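Local coordinates for protein 361aa long hypothetical D-aminopeptidase (PDB 2DRH) that probably acts as an aminopeptidase, releasing residues from the amino-terminal ends of peptides, although its activity is not firmly established, at residues A[69-74]-A[280-285]; A[90-95]-A[130-135]; A[262-267]-A[314-319]. One frame throughout, in Å; residues are numbered along the deposited sequence.

Interaction 1 (A[69-74]-A[280-285])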
loop_
_atom_site.group_PDB
_atom_site.type_symbol
_atom_site.label_atom_id
_atom_site.label_comp_id
_atom_site.label_asym_id
_atom_site.label_seq_id
_atom_site.Cartn_x
_atom_site.Cartn_y
_atom_site.Cartn_z
ATOM N N ALA A 69 13.976 8.647 4.256
ATOM C CA ALA A 69 13.084 8.228 5.334
ATOM C C ALA A 69 11.994 7.254 4.915
ATOM O O ALA A 69 11.718 7.089 3.730
ATOM C CB ALA A 69 12.454 9.455 5.968
ATOM N N GLY A 70 11.381 6.620 5.916
ATOM C CA GLY A 70 10.315 5.666 5.686
ATOM C C GLY A 70 9.274 5.780 6.786
ATOM O O GLY A 70 9.493 6.478 7.777
ATOM N N ALA A 71 8.140 5.102 6.625
ATOM C CA ALA A 71 7.092 5.163 7.638
ATOM C C ALA A 71 6.076 4.038 7.491
ATOM O O ALA A 71 5.896 3.489 6.406
ATOM C CB ALA A 71 6.395 6.500 7.577
ATOM N N PHE A 72 5.423 3.702 8.598
ATOM C CA PHE A 72 4.420 2.654 8.611
ATOM C C PHE A 72 3.228 3.019 9.489
ATOM O O PHE A 72 3.384 3.411 10.647
ATOM C CB PHE A 72 5.013 1.344 9.124
ATOM C CG PHE A 72 3.988 0.258 9.331
ATOM C CD1 PHE A 72 3.273 -0.261 8.250
ATOM C CD2 PHE A 72 3.733 -0.242 10.608
ATOM C CE1 PHE A 72 2.325 -1.258 8.440
ATOM C CE2 PHE A 72 2.784 -1.243 10.809
ATOM C CZ PHE A 72 2.082 -1.749 9.728
ATOM N N VAL A 73 2.034 2.897 8.928
ATOM C CA VAL A 73 0.832 3.182 9.691
ATOM C C VAL A 73 0.307 1.839 10.170
ATOM O O VAL A 73 -0.130 1.028 9.356
ATOM C CB VAL A 73 -0.246 3.855 8.826
ATOM C CG1 VAL A 73 -1.494 4.139 9.673
ATOM C CG2 VAL A 73 0.295 5.154 8.238
ATOM N N MET A 74 0.396 1.580 11.477
ATOM C CA MET A 74 -0.114 0.326 12.021
ATOM C C MET A 74 -1.641 0.465 12.089
ATOM O O MET A 74 -2.378 -0.421 11.665
ATOM C CB MET A 74 0.454 0.061 13.418
ATOM C CG MET A 74 -0.172 -1.149 14.117
ATOM S SD MET A 74 0.028 -2.710 13.228
ATOM C CE MET A 74 -0.195 -3.861 14.550
ATOM N N ILE A 280 1.556 5.053 14.673
ATOM C CA ILE A 280 2.369 5.326 13.497
ATOM C C ILE A 280 3.857 5.438 13.833
ATOM O O ILE A 280 4.241 6.000 14.863
ATOM C CB ILE A 280 1.924 6.632 12.829
ATOM C CG1 ILE A 280 0.478 6.495 12.343
ATOM C CG2 ILE A 280 2.873 6.990 11.687
ATOM C CD1 ILE A 280 -0.075 7.767 11.780
ATOM N N ALA A 281 4.682 4.901 12.943
ATOM C CA ALA A 281 6.130 4.915 13.101
ATOM C C ALA A 281 6.785 5.607 11.918
ATOM O O ALA A 281 6.416 5.375 10.769
ATOM C CB ALA A 281 6.645 3.493 13.208
ATOM N N VAL A 282 7.753 6.467 12.205
ATOM C CA VAL A 282 8.481 7.168 11.160
ATOM C C VAL A 282 9.979 6.926 11.369
ATOM O O VAL A 282 10.519 7.206 12.434
ATOM C CB VAL A 282 8.185 8.681 11.192
ATOM C CG1 VAL A 282 9.070 9.404 10.194
ATOM C CG2 VAL A 282 6.709 8.932 10.857
ATOM N N ALA A 283 10.642 6.392 10.350
ATOM C CA ALA A 283 12.068 6.106 10.442
ATOM C C ALA A 283 12.872 6.867 9.402
ATOM O O ALA A 283 12.433 7.035 8.263
ATOM C CB ALA A 283 12.303 4.618 10.284
ATOM N N PHE A 284 14.053 7.330 9.801
ATOM C CA PHE A 284 14.926 8.062 8.894
ATOM C C PHE A 284 16.389 7.802 9.219
ATOM O O PHE A 284 16.732 7.445 10.348
ATOM C CB PHE A 284 14.629 9.566 8.958
ATOM C CG PHE A 284 15.016 10.228 10.263
ATOM C CD1 PHE A 284 16.330 10.644 10.495
ATOM C CD2 PHE A 284 14.059 10.467 11.249
ATOM C CE1 PHE A 284 16.681 11.290 11.688
ATOM C CE2 PHE A 284 14.396 11.109 12.439
ATOM C CZ PHE A 284 15.713 11.524 12.660
ATOM N N SER A 285 17.244 7.965 8.218
ATOM C CA SER A 285 18.673 7.760 8.391
ATOM C C SER A 285 19.410 9.073 8.172
ATOM O O SER A 285 18.991 9.903 7.374
ATOM C CB SER A 285 19.181 6.707 7.401
ATOM O OG SER A 285 20.599 6.615 7.429
#

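Interaction 2 (A[90-95]-A[130-135])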
loop_
_atom_site.group_PDB
_atom_site.type_symbol
_atom_site.label_atom_id
_atom_site.label_comp_id
_atom_site.label_asym_id
_atom_site.label_seq_id
_atom_site.Cartn_x
_atom_site.Cartn_y
_atom_site.Cartn_z
ATOM N N GLY A 90 10.607 9.424 -0.570
ATOM C CA GLY A 90 11.495 8.732 0.344
ATOM C C GLY A 90 12.314 9.661 1.215
ATOM O O GLY A 90 13.352 9.264 1.749
ATOM N N THR A 91 11.855 10.894 1.391
ATOM C CA THR A 91 12.626 11.845 2.188
ATOM C C THR A 91 11.845 12.683 3.190
ATOM O O THR A 91 10.613 12.752 3.140
ATOM C CB THR A 91 13.376 12.813 1.267
ATOM O OG1 THR A 91 12.441 13.409 0.358
ATOM C CG2 THR A 91 14.456 12.074 0.462
ATOM N N ILE A 92 12.589 13.301 4.108
ATOM C CA ILE A 92 12.045 14.205 5.122
ATOM C C ILE A 92 12.816 15.504 4.907
ATOM O O ILE A 92 14.050 15.490 4.847
ATOM C CB ILE A 92 12.274 13.670 6.553
ATOM C CG1 ILE A 92 11.252 12.568 6.859
ATOM C CG2 ILE A 92 12.151 14.802 7.564
ATOM C CD1 ILE A 92 11.339 12.010 8.263
ATOM N N GLU A 93 12.095 16.618 4.778
ATOM C CA GLU A 93 12.723 17.906 4.490
ATOM C C GLU A 93 12.361 19.015 5.456
ATOM O O GLU A 93 12.506 20.200 5.139
ATOM C CB GLU A 93 12.350 18.346 3.071
ATOM C CG GLU A 93 10.851 18.307 2.790
ATOM C CD GLU A 93 10.499 18.739 1.376
ATOM O OE1 GLU A 93 11.177 18.290 0.419
ATOM O OE2 GLU A 93 9.533 19.515 1.221
ATOM N N THR A 94 11.894 18.626 6.634
ATOM C CA THR A 94 11.498 19.585 7.637
ATOM C C THR A 94 11.693 18.957 8.994
ATOM O O THR A 94 11.816 17.737 9.105
ATOM C CB THR A 94 9.992 19.929 7.521
ATOM O OG1 THR A 94 9.216 18.775 7.885
ATOM C CG2 THR A 94 9.633 20.352 6.084
ATOM N N PRO A 95 11.773 19.783 10.047
ATOM C CA PRO A 95 11.933 19.149 11.352
ATOM C C PRO A 95 10.608 18.423 11.612
ATOM O O PRO A 95 9.581 18.768 11.019
ATOM C CB PRO A 95 12.170 20.331 12.299
ATOM C CG PRO A 95 11.578 21.492 11.593
ATOM C CD PRO A 95 11.919 21.244 10.141
ATOM N N ASN A 130 6.982 20.143 2.273
ATOM C CA ASN A 130 6.156 19.121 2.899
ATOM C C ASN A 130 6.327 19.046 4.418
ATOM O O ASN A 130 7.120 18.257 4.930
ATOM C CB ASN A 130 6.475 17.769 2.259
ATOM C CG ASN A 130 5.570 16.658 2.752
ATOM O OD1 ASN A 130 4.343 16.806 2.797
ATOM N ND2 ASN A 130 6.168 15.535 3.117
ATOM N N PRO A 131 5.581 19.876 5.163
ATOM C CA PRO A 131 5.689 19.857 6.622
ATOM C C PRO A 131 5.256 18.516 7.199
ATOM O O PRO A 131 4.244 17.948 6.782
ATOM C CB PRO A 131 4.777 21.006 7.050
ATOM C CG PRO A 131 3.761 21.063 5.955
ATOM C CD PRO A 131 4.605 20.889 4.727
ATOM N N LEU A 132 6.030 18.016 8.155
ATOM C CA LEU A 132 5.740 16.736 8.784
ATOM C C LEU A 132 5.279 16.941 10.219
ATOM O O LEU A 132 6.049 17.375 11.080
ATOM C CB LEU A 132 6.983 15.852 8.748
ATOM C CG LEU A 132 6.921 14.432 9.308
ATOM C CD1 LEU A 132 5.805 13.620 8.642
ATOM C CD2 LEU A 132 8.280 13.779 9.056
ATOM N N VAL A 133 4.012 16.611 10.460
ATOM C CA VAL A 133 3.387 16.767 11.763
ATOM C C VAL A 133 2.586 15.525 12.129
ATOM O O VAL A 133 1.804 15.023 11.317
ATOM C CB VAL A 133 2.420 17.970 11.750
ATOM C CG1 VAL A 133 1.829 18.192 13.135
ATOM C CG2 VAL A 133 3.144 19.216 11.258
ATOM N N LEU A 134 2.783 15.033 13.349
ATOM C CA LEU A 134 2.062 13.863 13.843
ATOM C C LEU A 134 1.447 14.189 15.204
ATOM O O LEU A 134 1.811 15.185 15.831
ATOM C CB LEU A 134 2.988 12.650 13.931
ATOM C CG LEU A 134 3.416 12.128 12.553
ATOM C CD1 LEU A 134 4.773 12.719 12.190
ATOM C CD2 LEU A 134 3.485 10.609 12.562
ATOM N N GLU A 135 0.525 13.355 15.673
ATOM C CA GLU A 135 -0.136 13.678 16.921
ATOM C C GLU A 135 -0.774 12.558 17.711
ATOM O O GLU A 135 -0.874 11.420 17.256
ATOM C CB GLU A 135 -1.222 14.711 16.637
ATOM C CG GLU A 135 -2.160 14.314 15.489
ATOM C CD GLU A 135 -2.870 12.982 15.713
ATOM O OE1 GLU A 135 -3.499 12.801 16.775
ATOM O OE2 GLU A 135 -2.801 12.115 14.818
HETATM O O HOH W 1 9.228 15.362 2.830
HETATM O O HOH W 2 9.405 16.772 5.683
#

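Interaction 3 (A[262-267]-A[314-319])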
loop_
_atom_site.group_PDB
_atom_site.type_symbol
_atom_site.label_atom_id
_atom_site.label_comp_id
_atom_site.label_asym_id
_atom_site.label_seq_id
_atom_site.Cartn_x
_atom_site.Cartn_y
_atom_site.Cartn_z
ATOM N N ALA A 262 9.138 -1.202 14.562
ATOM C CA ALA A 262 8.811 -0.457 15.764
ATOM C C ALA A 262 7.554 -1.045 16.408
ATOM O O ALA A 262 7.375 -0.965 17.623
ATOM C CB ALA A 262 8.581 1.015 15.424
ATOM N N ILE A 263 6.690 -1.642 15.593
ATOM C CA ILE A 263 5.456 -2.228 16.107
ATOM C C ILE A 263 5.732 -3.450 16.966
ATOM O O ILE A 263 4.930 -3.802 17.837
ATOM C CB ILE A 263 4.506 -2.623 14.965
ATOM C CG1 ILE A 263 4.250 -1.410 14.078
ATOM C CG2 ILE A 263 3.181 -3.125 15.536
ATOM C CD1 ILE A 263 3.713 -0.207 14.834
ATOM N N VAL A 264 6.861 -4.111 16.726
ATOM C CA VAL A 264 7.196 -5.272 17.530
ATOM C C VAL A 264 7.401 -4.813 18.978
ATOM O O VAL A 264 6.928 -5.457 19.917
ATOM C CB VAL A 264 8.473 -5.966 17.014
ATOM C CG1 VAL A 264 8.813 -7.152 17.907
ATOM C CG2 VAL A 264 8.264 -6.439 15.583
ATOM N N GLY A 265 8.093 -3.688 19.151
ATOM C CA GLY A 265 8.329 -3.160 20.482
ATOM C C GLY A 265 7.026 -2.716 21.132
ATOM O O GLY A 265 6.803 -2.946 22.316
ATOM N N LEU A 266 6.165 -2.074 20.351
ATOM C CA LEU A 266 4.877 -1.610 20.849
ATOM C C LEU A 266 4.068 -2.787 21.395
ATOM O O LEU A 266 3.603 -2.757 22.528
ATOM C CB LEU A 266 4.100 -0.920 19.719
ATOM C CG LEU A 266 2.630 -0.519 19.925
ATOM C CD1 LEU A 266 2.507 0.394 21.129
ATOM C CD2 LEU A 266 2.106 0.183 18.669
ATOM N N ALA A 267 3.918 -3.824 20.580
ATOM C CA ALA A 267 3.162 -5.017 20.959
ATOM C C ALA A 267 3.656 -5.670 22.247
ATOM O O ALA A 267 2.858 -6.165 23.049
ATOM C CB ALA A 267 3.210 -6.028 19.829
ATOM N N ALA A 314 17.118 -4.166 17.076
ATOM C CA ALA A 314 17.485 -2.979 17.842
ATOM C C ALA A 314 16.340 -1.962 17.837
ATOM O O ALA A 314 16.111 -1.270 18.819
ATOM C CB ALA A 314 18.761 -2.344 17.253
ATOM N N THR A 315 15.638 -1.871 16.716
ATOM C CA THR A 315 14.514 -0.950 16.592
ATOM C C THR A 315 13.421 -1.358 17.576
ATOM O O THR A 315 12.958 -0.542 18.370
ATOM C CB THR A 315 13.933 -0.972 15.158
ATOM O OG1 THR A 315 14.932 -0.528 14.234
ATOM C CG2 THR A 315 12.698 -0.057 15.054
ATOM N N ALA A 316 13.016 -2.623 17.516
ATOM C CA ALA A 316 11.985 -3.135 18.409
ATOM C C ALA A 316 12.403 -2.902 19.855
ATOM O O ALA A 316 11.586 -2.527 20.697
ATOM C CB ALA A 316 11.759 -4.632 18.156
ATOM N N GLU A 317 13.682 -3.126 20.146
ATOM C CA GLU A 317 14.186 -2.929 21.502
ATOM C C GLU A 317 14.090 -1.477 21.949
ATOM O O GLU A 317 13.554 -1.183 23.016
ATOM C CB GLU A 317 15.637 -3.385 21.611
ATOM C CG GLU A 317 15.810 -4.820 22.023
ATOM C CD GLU A 317 17.272 -5.236 22.039
ATOM O OE1 GLU A 317 18.107 -4.490 22.593
ATOM O OE2 GLU A 317 17.583 -6.313 21.504
ATOM N N ALA A 318 14.623 -0.573 21.134
ATOM C CA ALA A 318 14.597 0.849 21.450
ATOM C C ALA A 318 13.163 1.321 21.697
ATOM O O ALA A 318 12.911 2.089 22.618
ATOM C CB ALA A 318 15.219 1.644 20.316
ATOM N N VAL A 319 12.228 0.865 20.868
ATOM C CA VAL A 319 10.829 1.262 21.028
ATOM C C VAL A 319 10.246 0.727 22.328
ATOM O O VAL A 319 9.631 1.471 23.074
ATOM C CB VAL A 319 9.957 0.774 19.842
ATOM C CG1 VAL A 319 8.453 0.952 20.171
ATOM C CG2 VAL A 319 10.305 1.571 18.590
#

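Interaction 1 (A[69-74]-A[280-285])
Val-73 and Ile-280 lie side by side and point the same way, with CG1 of Val-73 4.1 Å from CG1 of Ile-280. Their branches are set differently: Val-73 carries CG1 anti to its backbone N, whereas Ile-280 holds CG1 anti to the carbonyl carbon (chi1 -63°), which leaves its CG2 methyl 3.8 Å from the O of Phe-72. One step further, Ala-71 CB meets Val-282 CG2 at 4.1 Å, and the other methyl of that valine, CG1, lies 3.8 Å from Gly-70 O. Beta-branched residues are at home in such extended chain, where they cover the backbone with little freedom to lose. At Phe-284 CG sits in the crowded position between N and carbonyl carbon (chi1 69°), so the ring leads away from 69-74 and CB alone is left to touch, 3.7 Å from Ala-69 CB.

The two strands run antiparallel as neighbours in a mixed sheet, consistent with the alpha-beta-beta-alpha sandwich of the DmpA family. The face bearing Ala-69, Ala-71 and Val-73 receives helix 83-89, where Leu-86 touches Ala-69 and Leu-83 touches Ala-71, small alanines suited to its close approach. Phe-72, Ala-281 and Ala-283 belong to the opposite face. With CG anti to N (chi1 173°), Phe-72 carries its ring away from 280-285 onto Ile-263 of helix 252-268, while Met-74 N lies 3.7 Å above one face of the ring, toward its rim.

Gly-70, side-chain-free opposite Ala-283, gives its N-H to Ala-283 O over a short 2.6 Å, nearly along the C=O axis. The return bond from Ala-283 N to Gly-70 O approaches from above the carbonyl plane; the Phe-72 and Ala-281 pair makes both of its bonds in plane. Ala-71 directs its N to Asn-256 OD1 and its O to Trp-87 NE1.

Interaction 2 (A[90-95]-A[130-135])
Gly-90 ends helix 83-89 with a positive phi of 74°, a conformation that favours glycine, and turns the chain into the short strand 91-92. The carbonyl O of Thr-91 accepts a bond from a water that in turn accepts one from Asn-130 ND2, 3.1 Å away; the same amide nitrogen also reaches Gly-82 O, so two bonds fix its rotation. Ile-92 supplies the apolar part of the contact. Its CG1 stands beside the backbone N and the chain is extended beyond it, which carries CD1 obliquely across to Leu-132 CD2 at 3.6 Å, the unbranched tip of the isoleucine meeting one methyl of the leucine fork.

Glu-93 starts from the crowded position, CG between N and carbonyl carbon (chi1 51°), then stretches out to the backbone at Asn-130, in the loop before strand 132-136. There OE2 takes the Asn-130 N-H at 2.8 Å through its anti lone pair, leaving OE1 to form a salt bridge with Lys-66. The N-H of Glu-93 goes to a second water, and that water donates to Asn-130 O at 2.8 Å.

The CB of Thr-94 is directed toward 130-135. Its OG1 lies 3.0 Å from the second water and accepts the N-H of Leu-132 over a long 3.3 Å, distinctly bent at 139°; CG2 rests 3.5 Å from Asn-130 O. Pro-95 turns its ring away, toward Leu-111 and Ile-62, as the chain enters strand 96-100, where Leu-132 finds its backbone partner in Ile-97.

The two segments form no strand ladder with each other; Glu-93 OE2, Thr-94 OG1 and the second water instead meet backbone groups of Asn-130 and Leu-132. The buried carboxylate of Glu-93, gripped by an N-H and beside the Lys-66 ammonium, would probably remain ionised.

Interaction 3 (A[262-267]-A[314-319])
Segments 262-267 and 314-319, parts of helices 252-268 and 309-328, run in roughly the same direction, crossing at -41° with their axes only 6.9 Å apart. So close an approach depends on Gly-265, whose CA comes within 4.2 Å of the CA of Ala-316. The backbones practically touch: Gly-265 CA makes a CA-H...O contact of 3.3 Å with Ala-316 O. A beta carbon at this glycine would clash with that oxygen and with CB of Val-319, hence a residue without a side chain. The first helix is also kinked, the nitrogens of Ile-263 and Val-264 lacking bonds to the preceding turn.

Around this point, short side chains fill in. Val-319 points at the other helix with CG1 anti to its N (chi1 169°), and both of its methyls lie against Ala-262: CG1 lies 3.4 Å from Ala-262 O, while CG2 rests 3.6 Å from Ala-262 CB. An alanine in place of Val-319 would lose both methyls and would probably loosen the packing on Ala-262 as well as on Met-242 and Ile-244 of the sheet beneath. Ala-316 CB meets Val-264 CB at 3.7 Å, alanine being small enough for the narrow gap. Thr-315 places CG2 anti to its N, 3.8 Å from Ala-262 N, and turns OG1 back to Leu-311 O within its own helix, so that a methyl rather than a hydroxyl faces the neighbour.

Val-264 also packs on Ala-267 of the second subunit, and Ala-316 on Tyr-272 of that subunit. Leu-266 and Val-319 both reach strand 240-246, so the close crossing at Gly-265 and Ala-316 joins two helices of one layer lying over a sheet, as in the outer helical layer of the alpha-beta-beta-alpha sandwich of DmpA relatives.

How the interactions relate
Interaction 1 occupies the middle position: its centre is about 11 Å from that of interaction 2 and about 12 Å from that of interaction 3, whereas the latter two are about 21 Å apart and do not touch. Strand 91-92 of interaction 2 neighbours 65-73 in the sheet of interaction 1, while 132-136 belongs to the sheet of 28-36, 48-56 and 96-100. One face of interaction 1 meets Ile-92 and Leu-134; from the other face Phe-72 and Ala-281, and beyond the strand end Met-74, meet Ile-263 and Ala-262. Along the chain, interaction 2 falls between the segments of interaction 1, and those of 1 and 3 alternate, interactions 1 and 3 both lying against the second subunit.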